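Local structure of mitochondrial enolase superfamily member 1 (Homo sapiens, 4A35) at residues A[334-337]-A[338-342]; A[369-372]-A[373-377]. The protein catalyses the magnesium-dependent dehydration of L-fuconate to 2-keto-3-deoxy-L-fuconate, a step in the breakdown of L-fucose. All coordinates share one frame; numbering follows the deposited sequence.

Contact 1 of 2, residues A[334-337]-A[338-342]; sequences GSVN and ENLSV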
loop_
_atom_site.group_PDB
_atom_site.type_symbol
_atom_site.label_atom_id
_atom_site.label_comp_id
_atom_site.label_asym_id
_atom_site.label_seq_id
_atom_site.Cartn_x
_atom_site.Cartn_y
_atom_site.Cartn_z
ATOM N N GLY A 334 7.953 6.767 5.650
ATOM C CA GLY A 334 9.164 6.118 6.121
ATOM C C GLY A 334 9.972 6.980 7.098
ATOM O O GLY A 334 11.087 7.394 6.786
ATOM N N SER A 335 9.359 7.302 8.280
ATOM C CA SER A 335 9.951 8.030 9.413
ATOM C C SER A 335 10.498 9.434 8.984
ATOM O O SER A 335 10.019 10.030 8.025
ATOM C CB SER A 335 11.019 7.148 10.073
ATOM O OG SER A 335 11.622 7.707 11.248
ATOM N N VAL A 336 11.515 9.918 9.681
ATOM C CA VAL A 336 12.083 11.229 9.426
ATOM C C VAL A 336 12.639 11.275 7.977
ATOM O O VAL A 336 12.379 12.250 7.252
ATOM C CB VAL A 336 13.147 11.574 10.522
ATOM C CG1 VAL A 336 13.824 12.922 10.216
ATOM C CG2 VAL A 336 12.476 11.612 11.904
ATOM N N ASN A 337 13.294 10.186 7.534
ATOM C CA ASN A 337 13.957 10.157 6.209
ATOM C C ASN A 337 12.991 10.500 5.078
ATOM O O ASN A 337 13.241 11.422 4.331
ATOM C CB ASN A 337 14.599 8.808 5.936
ATOM C CG ASN A 337 15.381 8.269 7.120
ATOM O OD1 ASN A 337 14.807 7.903 8.140
ATOM N ND2 ASN A 337 16.696 8.183 7.005
ATOM N N GLU A 338 11.878 9.786 4.991
ATOM C CA GLU A 338 10.930 10.025 3.922
ATOM C C GLU A 338 10.161 11.330 4.138
ATOM O O GLU A 338 9.889 12.035 3.148
ATOM C CB GLU A 338 9.995 8.856 3.774
ATOM C CG GLU A 338 9.264 8.955 2.434
ATOM C CD GLU A 338 8.497 7.699 2.044
ATOM O OE1 GLU A 338 7.886 7.063 2.930
ATOM O OE2 GLU A 338 8.467 7.392 0.829
ATOM N N ASN A 339 9.785 11.668 5.416
ATOM C CA ASN A 339 9.132 12.959 5.673
ATOM C C ASN A 339 10.023 14.126 5.173
ATOM O O ASN A 339 9.478 15.085 4.631
ATOM C CB ASN A 339 8.842 13.152 7.156
ATOM C CG ASN A 339 7.459 12.652 7.489
ATOM O OD1 ASN A 339 6.459 13.291 7.191
ATOM N ND2 ASN A 339 7.384 11.422 7.979
ATOM N N LEU A 340 11.366 14.047 5.368
ATOM C CA LEU A 340 12.282 15.113 4.890
ATOM C C LEU A 340 12.161 15.287 3.372
ATOM O O LEU A 340 12.076 16.427 2.900
ATOM C CB LEU A 340 13.755 14.802 5.222
ATOM C CG LEU A 340 14.124 14.944 6.708
ATOM C CD1 LEU A 340 15.519 14.317 6.960
ATOM C CD2 LEU A 340 14.105 16.413 7.119
ATOM N N SER A 341 12.111 14.159 2.631
ATOM C CA SER A 341 12.001 14.191 1.145
ATOM C C SER A 341 10.681 14.853 0.717
ATOM O O SER A 341 10.661 15.594 -0.275
ATOM C CB SER A 341 12.119 12.783 0.552
ATOM O OG SER A 341 10.991 11.934 0.708
ATOM N N VAL A 342 9.601 14.637 1.510
ATOM C CA VAL A 342 8.281 15.195 1.176
ATOM C C VAL A 342 8.298 16.693 1.541
ATOM O O VAL A 342 7.783 17.491 0.778
ATOM C CB VAL A 342 7.154 14.386 1.863
ATOM C CG1 VAL A 342 5.783 15.068 1.671
ATOM C CG2 VAL A 342 7.089 12.957 1.278
#
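Glu338 reaches out beside Gly334 with an extended chain, and its OE1 accepts the bond from Gly334 N at 2.7 Å through its anti lone pair, the one turned away from OE2. The first torsion sets this up: CG stands anti to the backbone N (chi1 -165°), which places the carboxylate next to Gly334 N. In the opposite direction, Glu338 N binds Gly334 O at 3.1 Å, closing a ring of two bonds between the pair. OE1 is also hydrogen-bonded to His113 NE2, and OE2 makes a salt bridge with Arg311, so the buried carboxylate is gripped at both oxygens.

Asn339 doubles up on Ser335 O. Its backbone N comes nearly end-on to the carbonyl at 3.1 Å, while ND2 sits 3.0 Å from that same oxygen but well above the carbonyl plane; ND2 also reaches Asp329 O, which fixes the turn of the amide.

Leu340 N meets Val336 O at 2.8 Å. Beside that bond the two side chains run the same way, Val336 CG1 lying 3.9 Å from Leu340 CD1. Ser341 OG turns back on its own turn and binds Glu338 O at 2.7 Å, on a lone pair in the carbonyl plane.

This carboxylate bond to an N-H four residues back, beside the backbone bond, lies near the N-terminal end of helix 335-348 in the enolase-type barrel domain.

Contact 2 of 2, residues A[369-372]-A[373-377]; sequences LIIF and DYISV. With EDO (1,2-ethanediol), chain G.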
loop_
_atom_site.group_PDB
_atom_site.type_symbol
_atom_site.label_atom_id
_atom_site.label_comp_id
_atom_site.label_asym_id
_atom_site.label_seq_id
_atom_site.Cartn_x
_atom_site.Cartn_y
_atom_site.Cartn_z
ATOM N N LEU A 369 9.173 17.747 13.051
ATOM C CA LEU A 369 9.343 17.842 11.601
ATOM C C LEU A 369 8.902 19.236 11.080
ATOM O O LEU A 369 9.566 19.818 10.210
ATOM C CB LEU A 369 8.585 16.708 10.886
ATOM C CG LEU A 369 9.015 15.272 11.255
ATOM C CD1 LEU A 369 8.063 14.208 10.575
ATOM C CD2 LEU A 369 10.436 15.009 10.901
ATOM N N ILE A 370 7.779 19.746 11.591
ATOM C CA ILE A 370 7.258 21.023 11.094
ATOM C C ILE A 370 8.038 22.237 11.678
ATOM O O ILE A 370 8.190 23.235 10.970
ATOM C CB ILE A 370 5.723 21.118 11.260
ATOM C CG1 ILE A 370 5.114 22.082 10.223
ATOM C CG2 ILE A 370 5.236 21.400 12.704
ATOM C CD1 ILE A 370 5.297 21.646 8.635
ATOM N N ILE A 371 8.581 22.114 12.919
ATOM C CA ILE A 371 9.439 23.161 13.463
ATOM C C ILE A 371 10.709 23.223 12.567
ATOM O O ILE A 371 11.150 24.307 12.202
ATOM C CB ILE A 371 9.711 22.940 14.950
ATOM C CG1 ILE A 371 8.409 23.274 15.773
ATOM C CG2 ILE A 371 10.943 23.737 15.448
ATOM C CD1 ILE A 371 8.452 22.722 17.158
ATOM N N PHE A 372 11.287 22.036 12.252
ATOM C CA PHE A 372 12.434 21.958 11.334
ATOM C C PHE A 372 12.058 22.581 9.964
ATOM O O PHE A 372 12.832 23.393 9.444
ATOM C CB PHE A 372 12.978 20.523 11.179
ATOM C CG PHE A 372 13.876 20.379 9.950
ATOM C CD1 PHE A 372 15.166 20.911 9.943
ATOM C CD2 PHE A 372 13.400 19.771 8.779
ATOM C CE1 PHE A 372 15.987 20.795 8.803
ATOM C CE2 PHE A 372 14.200 19.717 7.623
ATOM C CZ PHE A 372 15.498 20.218 7.652
ATOM N N ASP A 373 10.856 22.261 9.445
ATOM C CA ASP A 373 10.393 22.807 8.170
ATOM C C ASP A 373 10.458 24.366 8.215
ATOM O O ASP A 373 11.007 24.998 7.295
ATOM C CB ASP A 373 8.967 22.337 7.840
ATOM C CG ASP A 373 8.505 22.953 6.549
ATOM O OD1 ASP A 373 9.101 22.635 5.505
ATOM O OD2 ASP A 373 7.617 23.849 6.595
ATOM N N TYR A 374 9.838 24.968 9.246
ATOM C CA TYR A 374 9.844 26.429 9.381
ATOM C C TYR A 374 11.250 27.023 9.457
ATOM O O TYR A 374 11.555 28.006 8.762
ATOM C CB TYR A 374 9.054 26.891 10.635
ATOM C CG TYR A 374 9.088 28.403 10.815
ATOM C CD1 TYR A 374 8.438 29.247 9.918
ATOM C CD2 TYR A 374 9.813 28.987 11.854
ATOM C CE1 TYR A 374 8.496 30.633 10.060
ATOM C CE2 TYR A 374 9.872 30.378 12.008
ATOM C CZ TYR A 374 9.208 31.192 11.117
ATOM O OH TYR A 374 9.289 32.557 11.270
ATOM N N ILE A 375 12.091 26.479 10.351
ATOM C CA ILE A 375 13.429 27.030 10.562
ATOM C C ILE A 375 14.336 26.836 9.310
ATOM O O ILE A 375 15.058 27.758 8.944
ATOM C CB ILE A 375 14.090 26.432 11.824
ATOM C CG1 ILE A 375 13.308 26.840 13.106
ATOM C CG2 ILE A 375 15.584 26.834 11.905
ATOM C CD1 ILE A 375 13.696 25.995 14.364
ATOM N N SER A 376 14.305 25.634 8.699
ATOM C CA SER A 376 15.304 25.301 7.679
ATOM C C SER A 376 14.803 25.055 6.263
ATOM O O SER A 376 15.658 24.908 5.365
ATOM C CB SER A 376 16.075 24.054 8.133
ATOM O OG SER A 376 16.781 24.276 9.348
ATOM N N VAL A 377 13.490 24.896 6.035
ATOM C CA VAL A 377 13.053 24.506 4.670
ATOM C C VAL A 377 12.113 25.538 4.046
ATOM O O VAL A 377 12.514 26.170 3.074
ATOM C CB VAL A 377 12.435 23.058 4.628
ATOM C CG1 VAL A 377 11.971 22.679 3.205
ATOM C CG2 VAL A 377 13.434 22.021 5.144
HETATM C C1 EDO G . 7.336 34.638 8.816
HETATM O O1 EDO G . 8.393 33.742 9.093
HETATM C C2 EDO G . 5.963 33.980 8.996
HETATM O O2 EDO G . 5.608 33.343 7.788
#
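The Phe372 ring meets Ser376 and Val377 of the next turn together. CE1 comes to 3.3 Å from Ser376 CB, and CE2 lies 3.5 Å from Val377 CG2, the Phe372 and Val377 side chains meeting at a slant. Having CG anti to the backbone N (chi1 163°) is what swings the ring along the helix toward its C-terminal end. On another side, Ile371 CG2 and Ile375 CD1 run alongside each other at 3.7 Å. Ile370 makes a different kind of meeting: its CD1 is 3.8 Å from Asp373 OD2, so a methyl lies against a carboxylate oxygen.

The backbone bonds are those of the helix: Asp373 N to Leu369 O, Tyr374 N to Ile370 O, Ile375 N to Ile371 O and Ser376 N to Phe372 O, the last at 2.8 Å.

Two polar groups have partners beyond the helix. Asp373 belongs to a magnesium site with Tyr188 and Ser380, its side chain about 3 Å from the metal, and OD2 also bonds to Ser378 OG. Tyr374 OH shares a 2.6 Å hydrogen bond with ethanediol O1, which lies at the ring edge in its plane; the ethanediol, probably from the crystallisation liquor, is also bonded to Leu381 N.

Around helix 362-377, Leu369, Phe372, Asp373 and Val377 face helix 335-348, Ile375 and Ser376 meet helix 135-141, and Tyr374 and Ile375 lean on helix 176-186.

In the fold
Contacts 1 and 2 lie on consecutive helices of the barrel domain, 335-348 and 362-377, with centres about 13 Å apart, and they pack directly on one another. Leu340 CD2 touches the Phe372 ring at CE2, 3.3 Å away, and Leu369 CD1 reaches Asn339 CG at 3.5 Å, while Leu369 CD2 is 4.0 Å from Val336 CG1. Neither contact is itself the catalytic centre, whose magnesium is held by Asp251, Glu277 and Glu306. The side chain of Asn339 is about 9 Å from that of His356, the predicted active-site residue, and that of Ile370 about 9 Å from Glu387, a probable substrate-binding residue. Asp373 serves a separate magnesium.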